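Local coordinates for protein disulfide isomerase (Pseudomonas aeruginosa, PDB 4N30) that probably catalyses the formation or rearrangement of disulfide bonds in other proteins, as a DsbA-type oxidoreductase with a thioredoxin fold, at residues I180-L186 / K198-A203; W56-A62 / D85-R91. The contacts are given in a common frame with arbitrary orientation. Residues are numbered along the deposited sequence.

Interaction 1. Residues I180-L186 / K198-A203; sequences ITATPTL and KLEGMA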
loop_
_atom_site.group_PDB
_atom_site.type_symbol
_atom_site.label_atom_id
_atom_site.label_comp_id
_atom_site.label_asym_id
_atom_site.label_seq_id
_atom_site.Cartn_x
_atom_site.Cartn_y
_atom_site.Cartn_z
ATOM N N ILE A 180 7.646 -8.049 -10.437
ATOM C CA ILE A 180 6.395 -7.258 -10.430
ATOM C C ILE A 180 6.603 -5.980 -11.243
ATOM O O ILE A 180 7.651 -5.278 -11.067
ATOM C CB ILE A 180 6.050 -6.878 -8.973
ATOM C CG1 ILE A 180 5.703 -8.143 -8.224
ATOM C CG2 ILE A 180 4.792 -6.013 -8.911
ATOM C CD1 ILE A 180 5.349 -7.961 -6.729
ATOM N N THR A 181 5.772 -5.690 -12.197
ATOM C CA THR A 181 5.969 -4.549 -13.085
ATOM C C THR A 181 4.797 -3.601 -13.099
ATOM O O THR A 181 4.922 -2.538 -13.727
ATOM C CB THR A 181 6.237 -5.027 -14.537
ATOM O OG1 THR A 181 5.031 -5.399 -15.156
ATOM C CG2 THR A 181 7.258 -6.151 -14.669
ATOM N N ALA A 182 3.608 -3.987 -12.596
ATOM C CA ALA A 182 2.384 -3.185 -12.781
ATOM C C ALA A 182 1.644 -3.130 -11.463
ATOM O O ALA A 182 1.895 -3.932 -10.584
ATOM C CB ALA A 182 1.492 -3.725 -13.913
ATOM N N THR A 183 0.724 -2.163 -11.348
ATOM C CA THR A 183 -0.040 -1.969 -10.121
ATOM C C THR A 183 -1.499 -1.950 -10.352
ATOM O O THR A 183 -1.975 -1.543 -11.457
ATOM C CB THR A 183 0.329 -0.646 -9.403
ATOM O OG1 THR A 183 0.201 0.430 -10.329
ATOM C CG2 THR A 183 1.812 -0.659 -8.921
ATOM N N PRO A 184 -2.312 -2.463 -9.475
ATOM C CA PRO A 184 -1.895 -3.162 -8.232
ATOM C C PRO A 184 -1.458 -4.572 -8.520
ATOM O O PRO A 184 -1.973 -5.268 -9.471
ATOM C CB PRO A 184 -3.212 -3.188 -7.408
ATOM C CG PRO A 184 -4.306 -3.267 -8.491
ATOM C CD PRO A 184 -3.801 -2.381 -9.584
ATOM N N THR A 185 -0.491 -5.048 -7.790
ATOM C CA THR A 185 -0.148 -6.504 -7.801
ATOM C C THR A 185 -0.182 -6.918 -6.343
ATOM O O THR A 185 0.262 -6.169 -5.447
ATOM C CB THR A 185 1.238 -6.745 -8.353
ATOM O OG1 THR A 185 1.206 -6.470 -9.756
ATOM C CG2 THR A 185 1.673 -8.231 -8.197
ATOM N N LEU A 186 -0.798 -8.055 -6.073
ATOM C CA LEU A 186 -0.896 -8.608 -4.698
ATOM C C LEU A 186 0.084 -9.714 -4.461
ATOM O O LEU A 186 0.212 -10.547 -5.341
ATOM C CB LEU A 186 -2.320 -9.087 -4.430
ATOM C CG LEU A 186 -3.414 -8.117 -4.813
ATOM C CD1 LEU A 186 -4.786 -8.732 -4.380
ATOM C CD2 LEU A 186 -3.218 -6.737 -4.156
ATOM N N LYS A 198 1.326 -14.695 -5.768
ATOM C CA LYS A 198 1.237 -13.375 -6.413
ATOM C C LYS A 198 0.043 -13.371 -7.350
ATOM O O LYS A 198 -0.228 -14.350 -8.152
ATOM C CB LYS A 198 2.538 -13.153 -7.148
ATOM C CG LYS A 198 2.524 -11.781 -7.785
ATOM C CD LYS A 198 3.557 -11.556 -8.876
ATOM C CE LYS A 198 4.963 -11.927 -8.521
ATOM N NZ LYS A 198 5.827 -12.285 -9.745
ATOM N N LEU A 199 -0.674 -12.280 -7.427
ATOM C CA LEU A 199 -1.797 -12.098 -8.341
ATOM C C LEU A 199 -1.601 -10.721 -8.932
ATOM O O LEU A 199 -1.522 -9.719 -8.235
ATOM C CB LEU A 199 -3.142 -12.090 -7.633
ATOM C CG LEU A 199 -3.465 -13.218 -6.618
ATOM C CD1 LEU A 199 -4.667 -12.871 -5.766
ATOM C CD2 LEU A 199 -3.777 -14.428 -7.476
ATOM N N GLU A 200 -1.589 -10.617 -10.246
ATOM C CA GLU A 200 -1.483 -9.315 -10.925
ATOM C C GLU A 200 -2.825 -8.804 -11.198
ATOM O O GLU A 200 -3.531 -9.544 -11.913
ATOM C CB GLU A 200 -0.605 -9.414 -12.194
ATOM C CG GLU A 200 -0.555 -7.976 -12.906
ATOM C CD GLU A 200 0.627 -7.811 -13.865
ATOM O OE1 GLU A 200 1.710 -8.431 -13.632
ATOM O OE2 GLU A 200 0.300 -7.159 -14.903
ATOM N N GLY A 201 -3.136 -7.549 -10.839
ATOM C CA GLY A 201 -4.444 -6.921 -11.193
ATOM C C GLY A 201 -5.355 -6.749 -10.019
ATOM O O GLY A 201 -5.014 -6.944 -8.823
ATOM N N MET A 202 -6.506 -6.174 -10.379
ATOM C CA MET A 202 -7.606 -5.886 -9.463
ATOM C C MET A 202 -8.361 -7.132 -9.076
ATOM O O MET A 202 -9.556 -7.321 -9.466
ATOM C CB MET A 202 -8.539 -4.770 -9.962
ATOM C CG MET A 202 -7.769 -3.464 -10.195
ATOM S SD MET A 202 -8.889 -2.138 -10.777
ATOM C CE MET A 202 -9.566 -2.867 -12.216
ATOM N N ALA A 203 -7.782 -7.974 -8.235
ATOM C CA ALA A 203 -8.380 -9.282 -7.904
ATOM C C ALA A 203 -9.733 -9.087 -7.223
ATOM O O ALA A 203 -9.814 -8.450 -6.161
ATOM C CB ALA A 203 -7.422 -10.023 -6.974
HETATM O O HOH W 1 3.086 -6.909 -11.787
HETATM O O HOH W 2 4.216 -7.824 -14.699
#
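The cis-Pro loop of the thioredoxin fold and the mouth of its C-terminal beta hairpin make up this contact. The peptide bond before Pro184 is cis, and Thr183 and Pro184 pack on the start of helix 67-81, where Thr183 touches Cys66 and Cys69, which probably form the thioredoxin-type CxxC pair, as in DsbA relatives. From there the chain enters the hairpin. Leu186 and Leu199 are a hydrogen-bonded antiparallel pair, with Leu186 N to Leu199 O at 2.8 Å and Leu199 N to Leu186 O at 2.9 Å. Thr185 faces Glu200 as a non-hydrogen-bonded pair, and Gly201 N donates to Pro184 O, the carbonyl of the cis proline itself, at 2.9 Å. Gly201 has phi/psi of 109°/179°, where a CB would jam against the preceding carbonyl oxygen. On the face bearing Leu186 and Leu199, Leu186 CD1 lies 3.9 Å from Ala203 CB and 4.4 Å from Leu199 CD1, and helix 205-216 covers all three side chains. On the face of Thr185 and Glu200 the contacts are largely polar. Thr185 OG1 donates to Ala182 O at 2.8 Å, while water 1 accepts from Thr181 N at 3.0 Å and donates to Thr185 OG1 and Glu200 OE1, both at 2.8 Å. Main-chain bonds therefore fix the hairpin entrance, whereas the exposed Glu200 carboxylate is tied to the loop through solvent.

Interaction 2. Residues W56-A62 / D85-R91; sequences WTINEYA and DVNLVWR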
loop_
_atom_site.group_PDB
_atom_site.type_symbol
_atom_site.label_atom_id
_atom_site.label_comp_id
_atom_site.label_asym_id
_atom_site.label_seq_id
_atom_site.Cartn_x
_atom_site.Cartn_y
_atom_site.Cartn_z
ATOM N N TRP A 56 -3.755 -14.260 7.185
ATOM C CA TRP A 56 -3.207 -14.021 5.826
ATOM C C TRP A 56 -3.034 -12.538 5.706
ATOM O O TRP A 56 -3.840 -11.726 6.215
ATOM C CB TRP A 56 -4.229 -14.469 4.784
ATOM C CG TRP A 56 -4.325 -15.981 4.785
ATOM C CD1 TRP A 56 -3.461 -16.878 4.271
ATOM C CD2 TRP A 56 -5.387 -16.721 5.406
ATOM N NE1 TRP A 56 -3.923 -18.205 4.498
ATOM C CE2 TRP A 56 -5.097 -18.136 5.184
ATOM C CE3 TRP A 56 -6.578 -16.381 6.070
ATOM C CZ2 TRP A 56 -5.927 -19.160 5.659
ATOM C CZ3 TRP A 56 -7.458 -17.443 6.471
ATOM C CH2 TRP A 56 -7.106 -18.792 6.267
ATOM N N THR A 57 -1.983 -12.146 5.001
ATOM C CA THR A 57 -1.710 -10.711 4.732
ATOM C C THR A 57 -1.718 -10.525 3.208
ATOM O O THR A 57 -0.963 -11.218 2.487
ATOM C CB THR A 57 -0.354 -10.370 5.184
ATOM O OG1 THR A 57 -0.353 -10.326 6.633
ATOM C CG2 THR A 57 0.117 -8.902 4.712
ATOM N N ILE A 58 -2.543 -9.593 2.747
ATOM C CA ILE A 58 -2.512 -9.129 1.336
ATOM C C ILE A 58 -1.531 -7.975 1.224
ATOM O O ILE A 58 -1.808 -6.891 1.848
ATOM C CB ILE A 58 -3.868 -8.667 0.862
ATOM C CG1 ILE A 58 -4.925 -9.805 0.907
ATOM C CG2 ILE A 58 -3.773 -8.066 -0.542
ATOM C CD1 ILE A 58 -6.382 -9.396 0.663
ATOM N N ASN A 59 -0.361 -8.175 0.625
ATOM C CA ASN A 59 0.572 -7.101 0.301
ATOM C C ASN A 59 0.184 -6.471 -1.003
ATOM O O ASN A 59 0.165 -7.185 -2.026
ATOM C CB ASN A 59 2.014 -7.646 0.192
ATOM C CG ASN A 59 2.511 -8.130 1.511
ATOM O OD1 ASN A 59 3.013 -7.344 2.317
ATOM N ND2 ASN A 59 2.348 -9.433 1.766
ATOM N N GLU A 60 -0.263 -5.226 -0.961
ATOM C CA GLU A 60 -0.781 -4.562 -2.173
ATOM C C GLU A 60 0.299 -3.619 -2.689
ATOM O O GLU A 60 0.563 -2.579 -2.067
ATOM C CB GLU A 60 -2.086 -3.759 -1.839
ATOM C CG GLU A 60 -2.594 -2.962 -3.036
ATOM C CD GLU A 60 -3.633 -1.920 -2.717
ATOM O OE1 GLU A 60 -3.973 -1.685 -1.613
ATOM O OE2 GLU A 60 -4.024 -1.256 -3.732
ATOM N N TYR A 61 0.991 -4.005 -3.729
ATOM C CA TYR A 61 1.973 -3.156 -4.378
ATOM C C TYR A 61 1.239 -2.143 -5.209
ATOM O O TYR A 61 0.500 -2.486 -6.163
ATOM C CB TYR A 61 2.933 -3.978 -5.264
ATOM C CG TYR A 61 3.895 -4.776 -4.420
ATOM C CD1 TYR A 61 5.168 -4.284 -4.154
ATOM C CD2 TYR A 61 3.531 -6.031 -3.879
ATOM C CE1 TYR A 61 6.065 -4.963 -3.324
ATOM C CE2 TYR A 61 4.432 -6.737 -3.042
ATOM C CZ TYR A 61 5.677 -6.182 -2.850
ATOM O OH TYR A 61 6.571 -6.831 -1.985
ATOM N N ALA A 62 1.414 -0.869 -4.896
ATOM C CA ALA A 62 0.527 0.173 -5.405
ATOM C C ALA A 62 1.199 1.516 -5.574
ATOM O O ALA A 62 2.288 1.792 -5.031
ATOM C CB ALA A 62 -0.682 0.315 -4.490
ATOM N N ASP A 85 -9.811 -12.346 9.313
ATOM C CA ASP A 85 -8.671 -13.241 9.220
ATOM C C ASP A 85 -7.569 -12.810 8.226
ATOM O O ASP A 85 -6.479 -13.401 8.186
ATOM C CB ASP A 85 -9.118 -14.679 8.902
ATOM C CG ASP A 85 -9.835 -15.319 10.079
ATOM O OD1 ASP A 85 -9.251 -15.253 11.187
ATOM O OD2 ASP A 85 -10.935 -15.854 9.852
ATOM N N VAL A 86 -7.868 -11.720 7.493
ATOM C CA VAL A 86 -6.955 -11.206 6.440
ATOM C C VAL A 86 -6.662 -9.751 6.731
ATOM O O VAL A 86 -7.612 -9.003 7.116
ATOM C CB VAL A 86 -7.618 -11.347 5.057
ATOM C CG1 VAL A 86 -6.606 -10.958 3.961
ATOM C CG2 VAL A 86 -8.120 -12.778 4.835
ATOM N N ASN A 87 -5.405 -9.369 6.636
ATOM C CA ASN A 87 -5.075 -7.934 6.747
ATOM C C ASN A 87 -4.419 -7.499 5.463
ATOM O O ASN A 87 -4.294 -8.264 4.501
ATOM C CB ASN A 87 -4.274 -7.671 8.043
ATOM C CG ASN A 87 -2.920 -8.280 8.009
ATOM O OD1 ASN A 87 -2.322 -8.569 7.002
ATOM N ND2 ASN A 87 -2.382 -8.471 9.224
ATOM N N LEU A 88 -4.127 -6.208 5.412
ATOM C CA LEU A 88 -3.658 -5.539 4.177
ATOM C C LEU A 88 -2.449 -4.712 4.501
ATOM O O LEU A 88 -2.476 -3.941 5.501
ATOM C CB LEU A 88 -4.828 -4.605 3.660
ATOM C CG LEU A 88 -4.446 -3.636 2.557
ATOM C CD1 LEU A 88 -4.096 -4.375 1.247
ATOM C CD2 LEU A 88 -5.635 -2.756 2.231
ATOM N N VAL A 89 -1.363 -4.867 3.749
ATOM C CA VAL A 89 -0.199 -4.017 3.902
ATOM C C VAL A 89 0.107 -3.311 2.642
ATOM O O VAL A 89 0.184 -3.977 1.549
ATOM C CB VAL A 89 1.036 -4.837 4.398
ATOM C CG1 VAL A 89 2.259 -3.947 4.423
ATOM C CG2 VAL A 89 0.735 -5.433 5.795
ATOM N N TRP A 90 0.156 -1.974 2.643
ATOM C CA TRP A 90 0.476 -1.231 1.437
ATOM C C TRP A 90 1.958 -1.405 1.162
ATOM O O TRP A 90 2.755 -1.102 2.097
ATOM C CB TRP A 90 0.179 0.248 1.667
ATOM C CG TRP A 90 0.553 1.179 0.518
ATOM C CD1 TRP A 90 1.784 1.728 0.233
ATOM C CD2 TRP A 90 -0.327 1.665 -0.528
ATOM N NE1 TRP A 90 1.707 2.537 -0.836
ATOM C CE2 TRP A 90 0.449 2.551 -1.330
ATOM C CE3 TRP A 90 -1.702 1.499 -0.772
ATOM C CZ2 TRP A 90 -0.101 3.240 -2.410
ATOM C CZ3 TRP A 90 -2.247 2.222 -1.829
ATOM C CH2 TRP A 90 -1.435 3.072 -2.622
ATOM N N ARG A 91 2.353 -1.740 -0.042
ATOM C CA ARG A 91 3.751 -1.760 -0.440
ATOM C C ARG A 91 3.921 -0.799 -1.580
ATOM O O ARG A 91 3.145 -0.739 -2.528
ATOM C CB ARG A 91 4.136 -3.190 -0.887
ATOM C CG ARG A 91 3.858 -4.300 0.142
ATOM C CD ARG A 91 4.505 -4.091 1.484
ATOM N NE ARG A 91 5.869 -4.325 1.250
ATOM C CZ ARG A 91 6.474 -5.526 1.245
ATOM N NH1 ARG A 91 5.808 -6.660 1.444
ATOM N NH2 ARG A 91 7.776 -5.574 0.967
HETATM O O HOH W 3 0.371 -9.397 9.722
#
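Strands 56-62 and 86-91 run side by side, their axes 4.5 Å apart and their directions differing by 27°. Seven main-chain hydrogen bonds join them in the staggered ladder of parallel strands: Trp56 N to Asp85 O (3.0 Å), Asn87 N to Trp56 O (2.9 Å), Ile58 N to Asn87 O, Val89 N to Ile58 O, Glu60 N to Val89 O and Arg91 N to Glu60 O (each 2.8 Å), then Ala62 N to Arg91 O (2.9 Å). Thr57, Asn59 and Tyr61 instead bond through their backbones to Arg189, Val187 and Thr185 of the next strand, so both edges of 56-62 are used. Among side chains, Arg91 NH1 donates to Asn59 OD1 at 3.0 Å, while Arg91 NE forms a salt bridge with Asp171 and Asn59 ND2 bonds Val187 O. Arg91 CB also sits over the Tyr61 ring, 3.6 Å from its centroid, a CH-pi contact. Thr57 OG1 and Asn87 OD1 lie 2.7 Å apart, the Thr57 proton unsettled because Asn191 OD1 also competes. Asn87 ND2 gives to Asp51 O and, at 2.9 Å, to water 3. On the face carrying Glu60 and Trp90, Glu60 OE2 hydrogen-bonds Thr73 OG1, but buried Glu60 OE1 has no partner in the model. Ala62 CB lies 3.6 Å from the centroid of the Trp90 six-membered ring. With helix 67-81 connecting the strands, this is the beta-alpha-beta unit of a thioredoxin fold.

How the interactions relate
Interaction 2 is the more interior: its centre lies about 7 Å from the chain centre, against about 12 Å for interaction 1, and 9 of 14 touching residues are buried, against 5 of 11. It is also larger, 824 against 485 Å². Strand 56-62 is flanked by 86-92 and 185-190, whereas 196-200 is outermost on its side of the same sheet. Thr185 O to Tyr61 N, 2.9 Å, is a probable hydrogen bond joining the contacts. Chemistry follows position. The central parallel pair adds direct side-chain bonding and CH-pi contacts to its ladder; the hairpin, whose 196-200 strand forms the sheet edge, has a short antiparallel ladder and water bridges to an exposed carboxylate.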